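Local coordinates for protein kojibiose phosphorylase (Gut metagenome, PDB 6W0P) that belongs to glycoside hydrolase family 65, whose members join an N-terminal beta-sandwich domain to an (alpha/alpha)6-barrel catalytic domain, at residues A[328-333]-A[368-373]; A[346-351]-A[373-378]. One frame throughout, in Å; residues are numbered along the deposited sequence. Where two conformers were deposited one is given.

Contact 1 of 2, residues A[328-333]-A[368-373]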
ATOM      1  N   PHE A 328      22.491  10.828  28.643  1.00 34.79           N
ATOM      2  CA  PHE A 328      21.883  12.024  29.271  1.00 35.54           C
ATOM      3  C   PHE A 328      20.478  11.695  29.786  1.00 35.63           C
ATOM      4  O   PHE A 328      20.090  12.272  30.805  1.00 35.63           O
ATOM      5  CB  PHE A 328      21.784  13.201  28.303  1.00 36.55           C
ATOM      6  CG  PHE A 328      21.239  14.447  28.954  1.00 37.24           C
ATOM      7  CD1 PHE A 328      22.040  15.206  29.803  1.00 37.72           C
ATOM      8  CD2 PHE A 328      19.929  14.850  28.734  1.00 38.04           C
ATOM      9  CE1 PHE A 328      21.547  16.343  30.422  1.00 37.99           C
ATOM     10  CE2 PHE A 328      19.430  15.981  29.369  1.00 38.79           C
ATOM     11  CZ  PHE A 328      20.240  16.728  30.202  1.00 38.88           C
ATOM     12  N   ASP A 329      19.736  10.823  29.103  1.00 34.91           N
ATOM     13  CA  ASP A 329      18.283  10.640  29.361  1.00 35.42           C
ATOM     14  C   ASP A 329      17.811   9.240  28.976  1.00 34.94           C
ATOM     15  O   ASP A 329      17.814   8.895  27.801  1.00 35.41           O
ATOM     16  CB  ASP A 329      17.471  11.671  28.585  1.00 35.13           C
ATOM     17  CG  ASP A 329      15.992  11.728  28.967  1.00 35.48           C
ATOM     18  OD1 ASP A 329      15.483  10.755  29.573  1.00 36.06           O
ATOM     19  OD2 ASP A 329      15.363  12.749  28.656  1.00 34.91           O
ATOM     20  N   PRO A 330      17.286   8.446  29.934  1.00 35.20           N
ATOM     21  CA  PRO A 330      16.790   7.098  29.659  1.00 34.68           C
ATOM     22  C   PRO A 330      15.463   7.051  28.887  1.00 34.39           C
ATOM     23  O   PRO A 330      14.947   5.944  28.708  1.00 34.92           O
ATOM     24  CB  PRO A 330      16.561   6.488  31.063  1.00 35.22           C
ATOM     25  CG  PRO A 330      16.287   7.692  31.955  1.00 35.93           C
ATOM     26  CD  PRO A 330      17.099   8.825  31.351  1.00 35.95           C
ATOM     27  N   THR A 331      14.921   8.212  28.487  1.00 34.29           N
ATOM     28  CA  THR A 331      13.783   8.332  27.535  1.00 33.91           C
ATOM     29  C   THR A 331      14.286   8.857  26.181  1.00 32.90           C
ATOM     30  O   THR A 331      13.443   9.234  25.338  1.00 33.25           O
ATOM     31  CB  THR A 331      12.648   9.191  28.127  1.00 34.11           C
ATOM     32  OG1 THR A 331      13.104  10.537  28.290  1.00 33.19           O
ATOM     33  CG2 THR A 331      12.169   8.671  29.466  1.00 34.43           C
ATOM     34  N   ASN A 332      15.596   8.911  25.959  1.00 32.75           N
ATOM     35  CA  ASN A 332      16.176   9.388  24.673  1.00 32.14           C
ATOM     36  C   ASN A 332      16.636   8.174  23.873  1.00 32.12           C
ATOM     37  O   ASN A 332      16.941   7.147  24.490  1.00 31.65           O
ATOM     38  CB  ASN A 332      17.332  10.372  24.854  1.00 32.29           C
ATOM     39  CG  ASN A 332      16.888  11.795  25.109  1.00 32.36           C
ATOM     40  OD1 ASN A 332      15.712  12.120  24.945  1.00 33.69           O
ATOM     41  ND2 ASN A 332      17.811  12.642  25.535  1.00 31.55           N
ATOM     42  N   THR A 333      16.693   8.299  22.548  1.00 32.31           N
ATOM     43  CA  THR A 333      17.205   7.228  21.667  1.00 32.34           C
ATOM     44  C   THR A 333      17.977   7.862  20.510  1.00 32.00           C
ATOM     45  O   THR A 333      17.966   9.093  20.372  1.00 32.59           O
ATOM     46  CB  THR A 333      16.066   6.325  21.176  1.00 32.23           C
ATOM     47  OG1 THR A 333      16.619   5.175  20.530  1.00 32.84           O
ATOM     48  CG2 THR A 333      15.157   7.037  20.206  1.00 32.58           C
ATOM     49  N   ALA A 368      24.780   2.673  27.135  1.00 33.67           N
ATOM     50  CA  ALA A 368      24.277   1.331  26.741  1.00 33.69           C
ATOM     51  C   ALA A 368      22.962   1.038  27.477  1.00 34.01           C
ATOM     52  O   ALA A 368      21.979   0.668  26.831  1.00 33.16           O
ATOM     53  CB  ALA A 368      25.301   0.261  27.028  1.00 33.15           C
ATOM     54  N   LYS A 369      22.943   1.198  28.796  1.00 35.23           N
ATOM     55  CA  LYS A 369      21.743   0.908  29.630  1.00 36.51           C
ATOM     56  C   LYS A 369      20.588   1.848  29.242  1.00 35.39           C
ATOM     57  O   LYS A 369      19.446   1.372  29.180  1.00 34.70           O
ATOM     58  CB  LYS A 369      22.098   0.999  31.119  1.00 39.46           C
ATOM     59  CG  LYS A 369      20.919   1.012  32.083  1.00 42.16           C
ATOM     60  CD  LYS A 369      21.174   0.315  33.423  1.00 45.39           C
ATOM     61  CE  LYS A 369      21.453   1.265  34.576  1.00 48.66           C
ATOM     62  NZ  LYS A 369      22.063   0.552  35.732  1.00 50.91           N
ATOM     63  N   ASP A 370      20.872   3.126  28.955  1.00 34.63           N
ATOM     64  CA  ASP A 370      19.845   4.147  28.612  1.00 33.40           C
ATOM     65  C   ASP A 370      19.190   3.804  27.274  1.00 33.47           C
ATOM     66  O   ASP A 370      17.946   3.941  27.181  1.00 33.13           O
ATOM     67  CB  ASP A 370      20.400   5.568  28.677  1.00 32.83           C
ATOM     68  CG  ASP A 370      20.339   6.160  30.081  1.00 33.47           C
ATOM     69  OD1 ASP A 370      19.886   5.439  30.974  1.00 33.19           O
ATOM     70  OD2 ASP A 370      20.758   7.335  30.280  1.00 33.53           O
ATOM     71  N   LEU A 371      19.968   3.338  26.293  1.00 33.49           N
ATOM     72  CA  LEU A 371      19.415   2.852  25.003  1.00 33.75           C
ATOM     73  C   LEU A 371      18.352   1.777  25.261  1.00 34.12           C
ATOM     74  O   LEU A 371      17.281   1.868  24.634  1.00 34.78           O
ATOM     75  CB  LEU A 371      20.537   2.332  24.104  1.00 33.39           C
ATOM     76  CG  LEU A 371      21.316   3.426  23.402  1.00 33.35           C
ATOM     77  CD1 LEU A 371      22.482   2.854  22.618  1.00 33.82           C
ATOM     78  CD2 LEU A 371      20.407   4.215  22.484  1.00 33.40           C
ATOM     79  N   ILE A 372      18.594   0.820  26.168  1.00 34.53           N
ATOM     80  CA  ILE A 372      17.585  -0.230  26.508  1.00 33.90           C
ATOM     81  C   ILE A 372      16.436   0.381  27.332  1.00 34.40           C
ATOM     82  O   ILE A 372      15.288  -0.022  27.105  1.00 33.97           O
ATOM     83  CB  ILE A 372      18.261  -1.417  27.184  1.00 34.28           C
ATOM     84  CG1 ILE A 372      19.273  -2.062  26.240  1.00 34.72           C
ATOM     85  CG2 ILE A 372      17.245  -2.425  27.671  1.00 35.40           C
ATOM     86  CD1 ILE A 372      20.489  -2.635  26.950  1.00 35.08           C
ATOM     87  N   MET A 373      16.703   1.359  28.203  1.00 34.56           N
ATOM     88  CA  MET A 373      15.659   1.972  29.079  1.00 34.38           C
ATOM     89  C   MET A 373      14.680   2.743  28.196  1.00 33.81           C
ATOM     90  O   MET A 373      13.451   2.782  28.506  1.00 33.20           O
ATOM     91  CB  MET A 373      16.255   2.927  30.119  1.00 34.74           C
ATOM     92  CG  MET A 373      16.976   2.237  31.270  1.00 35.37           C
ATOM     93  SD  MET A 373      16.077   0.904  32.046  1.00 36.09           S
ATOM     94  CE  MET A 373      14.606   1.764  32.589  1.00 36.34           C
TER
HETATM   95  O   HOH W   1      17.029   2.239  21.599  1.00 44.97           O

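Contact 2 of 2, residues A[346-351]-A[373-378]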
ATOM      1  N   GLY A 346      13.930  11.336  13.012  1.00 33.63           N
ATOM      2  CA  GLY A 346      14.580  11.094  14.305  1.00 33.29           C
ATOM      3  C   GLY A 346      14.168   9.749  14.860  1.00 33.10           C
ATOM      4  O   GLY A 346      14.302   9.569  16.124  1.00 34.90           O
ATOM      5  N   HIS A 347      13.678   8.852  13.986  1.00 31.09           N
ATOM      6  CA  HIS A 347      13.122   7.520  14.377  1.00 30.95           C
ATOM      7  C   HIS A 347      14.250   6.554  14.765  1.00 29.69           C
ATOM      8  O   HIS A 347      15.291   6.609  14.126  1.00 28.96           O
ATOM      9  CB  HIS A 347      12.304   6.859  13.262  1.00 31.10           C
ATOM     10  CG  HIS A 347      10.965   7.470  13.045  1.00 31.78           C
ATOM     11  ND1 HIS A 347      10.246   7.246  11.887  1.00 32.15           N
ATOM     12  CD2 HIS A 347      10.227   8.295  13.820  1.00 32.19           C
ATOM     13  CE1 HIS A 347       9.112   7.910  11.948  1.00 32.28           C
ATOM     14  NE2 HIS A 347       9.081   8.572  13.136  1.00 32.93           N
ATOM     15  N   ALA A 348      14.012   5.738  15.792  1.00 28.89           N
ATOM     16  CA  ALA A 348      14.804   4.555  16.181  1.00 28.83           C
ATOM     17  C   ALA A 348      14.354   3.392  15.309  1.00 28.73           C
ATOM     18  O   ALA A 348      13.124   3.265  15.059  1.00 29.01           O
ATOM     19  CB  ALA A 348      14.598   4.213  17.640  1.00 28.77           C
ATOM     20  N   PHE A 349      15.306   2.574  14.873  1.00 28.29           N
ATOM     21  CA  PHE A 349      15.057   1.307  14.147  1.00 28.24           C
ATOM     22  C   PHE A 349      15.743   0.188  14.932  1.00 27.82           C
ATOM     23  O   PHE A 349      16.495   0.493  15.882  1.00 27.05           O
ATOM     24  CB  PHE A 349      15.547   1.418  12.701  1.00 28.71           C
ATOM     25  CG  PHE A 349      14.837   2.453  11.865  1.00 30.23           C
ATOM     26  CD1 PHE A 349      15.118   3.804  12.005  1.00 30.56           C
ATOM     27  CD2 PHE A 349      13.868   2.079  10.946  1.00 30.50           C
ATOM     28  CE1 PHE A 349      14.467   4.749  11.225  1.00 30.87           C
ATOM     29  CE2 PHE A 349      13.198   3.031  10.195  1.00 30.67           C
ATOM     30  CZ  PHE A 349      13.505   4.362  10.324  1.00 30.61           C
ATOM     31  N   TRP A 350      15.511  -1.066  14.531  1.00 27.90           N
ATOM     32  CA  TRP A 350      16.132  -2.267  15.152  1.00 27.91           C
ATOM     33  C   TRP A 350      17.671  -2.146  15.139  1.00 28.59           C
ATOM     34  O   TRP A 350      18.289  -2.832  15.983  1.00 27.72           O
ATOM     35  CB  TRP A 350      15.653  -3.517  14.418  1.00 27.78           C
ATOM     36  CG  TRP A 350      16.356  -3.725  13.110  1.00 27.47           C
ATOM     37  CD1 TRP A 350      16.330  -2.915  12.009  1.00 27.01           C
ATOM     38  CD2 TRP A 350      17.189  -4.845  12.776  1.00 27.06           C
ATOM     39  NE1 TRP A 350      17.106  -3.451  11.021  1.00 27.25           N
ATOM     40  CE2 TRP A 350      17.657  -4.629  11.466  1.00 27.32           C
ATOM     41  CE3 TRP A 350      17.604  -5.990  13.469  1.00 27.66           C
ATOM     42  CZ2 TRP A 350      18.493  -5.546  10.822  1.00 27.72           C
ATOM     43  CZ3 TRP A 350      18.433  -6.891  12.833  1.00 27.68           C
ATOM     44  CH2 TRP A 350      18.894  -6.661  11.534  1.00 27.56           C
ATOM     45  N   ASP A 351      18.207  -1.298  14.226  1.00 29.20           N
ATOM     46  CA  ASP A 351      19.642  -0.903  14.069  0.60 29.31           C
ATOM     47  C   ASP A 351      20.253  -0.475  15.400  1.00 29.84           C
ATOM     48  O   ASP A 351      21.455  -0.742  15.598  1.00 29.71           O
ATOM     49  CB  ASP A 351      19.855   0.363  13.215  0.60 29.16           C
ATOM     50  CG  ASP A 351      19.360   0.290  11.789  0.60 28.37           C
ATOM     51  OD1 ASP A 351      18.191  -0.078  11.614  0.60 27.31           O
ATOM     52  OD2 ASP A 351      20.174   0.582  10.867  0.60 28.93           O
ATOM     53  N   MET A 373      16.703   1.359  28.203  1.00 34.56           N
ATOM     54  CA  MET A 373      15.659   1.972  29.079  1.00 34.38           C
ATOM     55  C   MET A 373      14.680   2.743  28.196  1.00 33.81           C
ATOM     56  O   MET A 373      13.451   2.782  28.506  1.00 33.20           O
ATOM     57  CB  MET A 373      16.255   2.927  30.119  1.00 34.74           C
ATOM     58  CG  MET A 373      16.976   2.237  31.270  1.00 35.37           C
ATOM     59  SD  MET A 373      16.077   0.904  32.046  1.00 36.09           S
ATOM     60  CE  MET A 373      14.606   1.764  32.589  1.00 36.34           C
ATOM     61  N   PHE A 374      15.177   3.305  27.097  1.00 33.03           N
ATOM     62  CA  PHE A 374      14.271   3.946  26.122  1.00 33.01           C
ATOM     63  C   PHE A 374      13.171   2.941  25.781  1.00 32.89           C
ATOM     64  O   PHE A 374      12.007   3.370  25.688  1.00 33.67           O
ATOM     65  CB  PHE A 374      14.981   4.431  24.859  1.00 32.80           C
ATOM     66  CG  PHE A 374      14.014   4.603  23.719  1.00 33.15           C
ATOM     67  CD1 PHE A 374      13.082   5.629  23.724  1.00 33.46           C
ATOM     68  CD2 PHE A 374      13.984   3.694  22.679  1.00 33.29           C
ATOM     69  CE1 PHE A 374      12.181   5.779  22.683  1.00 33.68           C
ATOM     70  CE2 PHE A 374      13.073   3.834  21.645  1.00 33.91           C
ATOM     71  CZ  PHE A 374      12.172   4.878  21.649  1.00 33.78           C
ATOM     72  N   ARG A 375      13.537   1.672  25.564  1.00 32.50           N
ATOM     73  CA  ARG A 375      12.591   0.593  25.167  1.00 33.25           C
ATOM     74  C   ARG A 375      11.732   0.181  26.367  1.00 33.99           C
ATOM     75  O   ARG A 375      10.553  -0.096  26.175  1.00 34.03           O
ATOM     76  CB  ARG A 375      13.338  -0.609  24.584  1.00 33.10           C
ATOM     77  CG  ARG A 375      14.117  -0.282  23.318  1.00 32.93           C
ATOM     78  CD  ARG A 375      13.256   0.215  22.160  1.00 33.03           C
ATOM     79  NE  ARG A 375      13.988   0.155  20.892  1.00 32.90           N
ATOM     80  CZ  ARG A 375      13.490   0.405  19.688  1.00 32.33           C
ATOM     81  NH1 ARG A 375      12.226   0.752  19.538  1.00 32.30           N
ATOM     82  NH2 ARG A 375      14.267   0.308  18.623  1.00 32.51           N
ATOM     83  N   TYR A 376      12.304   0.101  27.562  1.00 35.37           N
ATOM     84  CA  TYR A 376      11.519  -0.203  28.780  1.00 36.93           C
ATOM     85  C   TYR A 376      10.440   0.872  28.910  1.00 36.44           C
ATOM     86  O   TYR A 376       9.283   0.538  29.184  1.00 37.13           O
ATOM     87  CB  TYR A 376      12.366  -0.286  30.053  1.00 38.88           C
ATOM     88  CG  TYR A 376      11.495  -0.630  31.229  1.00 41.28           C
ATOM     89  CD1 TYR A 376      11.079  -1.933  31.453  1.00 42.14           C
ATOM     90  CD2 TYR A 376      10.943   0.374  32.009  1.00 43.05           C
ATOM     91  CE1 TYR A 376      10.193  -2.238  32.475  1.00 44.60           C
ATOM     92  CE2 TYR A 376      10.057   0.088  33.036  1.00 44.68           C
ATOM     93  CZ  TYR A 376       9.675  -1.220  33.267  1.00 45.89           C
ATOM     94  OH  TYR A 376       8.804  -1.473  34.287  1.00 47.73           O
ATOM     95  N   ASN A 377      10.795   2.128  28.656  1.00 35.60           N
ATOM     96  CA  ASN A 377       9.895   3.277  28.923  1.00 35.33           C
ATOM     97  C   ASN A 377       8.883   3.430  27.783  1.00 35.69           C
ATOM     98  O   ASN A 377       8.042   4.332  27.901  1.00 35.50           O
ATOM     99  CB  ASN A 377      10.689   4.555  29.209  1.00 34.89           C
ATOM    100  CG  ASN A 377      11.409   4.512  30.539  1.00 35.16           C
ATOM    101  OD1 ASN A 377      10.845   4.069  31.539  1.00 36.45           O
ATOM    102  ND2 ASN A 377      12.648   4.974  30.570  1.00 34.91           N
ATOM    103  N   THR A 378       8.973   2.614  26.723  1.00 35.63           N
ATOM    104  CA  THR A 378       7.997   2.582  25.597  1.00 35.81           C
ATOM    105  C   THR A 378       7.374   1.184  25.518  1.00 36.06           C
ATOM    106  O   THR A 378       6.816   0.856  24.455  1.00 35.60           O
ATOM    107  CB  THR A 378       8.634   2.988  24.256  1.00 35.22           C
ATOM    108  OG1 THR A 378       9.911   2.353  24.114  1.00 34.58           O
ATOM    109  CG2 THR A 378       8.783   4.487  24.143  1.00 35.23           C
TER
HETATM  110  O   HOH W   2      12.326   0.913  16.533  1.00 32.26           O

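Contact 1 of 2, residues A[328-333]-A[368-373]
The carboxylate of Asp-370 lies beside the ring of Pro-330, the two side chains pointing the same way, with Pro-330 N and CA over one of its faces. Asp-370 CG is 3.7 Å from Pro-330 CA, OD1 comes within 3.5 Å of Pro-330 CB, and OD2 within 3.7 Å of Pro-330 N. Pro-330 belongs to a type I beta turn from Asp-329 to Asn-332, which rests on helix 365-376 of the catalytic (alpha/alpha)6 barrel. Asp-329, which carries the second flat group, sends its CB away from the helix, and its carboxylate bridges back to Thr-331 within the turn. Its OD1 takes two donors from the same face: Thr-331 N at 2.8 Å, which makes an Asx turn, and Thr-331 OG1 at 2.7 Å. The backbone donor sits 50° out of the carboxylate plane. OD2 forms a salt bridge with Lys-257, so both oxygens of this acid are held. One helical turn beyond Asp-370, Met-373 CB packs against Pro-330 CB at 3.7 Å. Its CG stands anti to the carbonyl carbon (chi1 -74°), and bends at chi2 and chi3 follow; the side chain leads away from the turn and touches Phe-439 and Tyr-443 of helix 437-458. Farther along, a water joins the segments, accepting from Thr-333 OG1 at 3.2 Å and donating to Leu-371 O at 3.1 Å.

Contact 2 of 2, residues A[346-351]-A[373-378]
Arg-375 reaches from the last turn of helix 365-376 to Ala-348 and Phe-349, in the loop that leads into helix 351-361 of the (alpha/alpha)6 barrel. Its guanidinium meets the loop by an edge: Phe-349 O lies near the plane, 3.5 Å from Arg-375 NH2. The side chain starts with CG anti to the carbonyl carbon, beside the backbone N, and bends at chi2 (-61°); beyond CD it runs extended, which carries NH2 to the loop. Ala-348 points its methyl toward the helix and touches two side chains, with CB 4.0 Å from Arg-375 NH2 and 4.3 Å from Phe-374 CE2. The Phe-374 ring carries Thr-378 OG1 over the centre of one face, 4.1 Å above the plane. That hydroxyl also donates to Phe-374 O at 2.8 Å, and Thr-378 itself is the N-cap residue of the next helix, 379-388. The charge of Arg-375 has its main partner at Glu-353 on helix 351-361, which forms a salt bridge with NH2. A water at the guanidinium edge accepts from the same NH2 at 2.9 Å and bonds weakly to Ala-348 O.

Contacts 1 and 2 lie on consecutive turns of helix 365-376, share Met-373, and have centres about 8 Å apart. Their loop segments, 328-333 and 346-351, both come from the connection between helices 308-324 and 351-361. The two contacts touch directly. Pro-330 O of contact 1 lies 3.1 Å from Asn-377 ND2 of contact 2, a probable hydrogen bond from just past the helix end to the turn. Thr-333 of contact 1 touches contact 2 twice, its CB 3.7 Å from Phe-374 CD2 and its OG1 3.7 Å from Ala-348 CB. Arg-401 serves both sides, donating to Thr-331 O and touching the Phe-374 side chain.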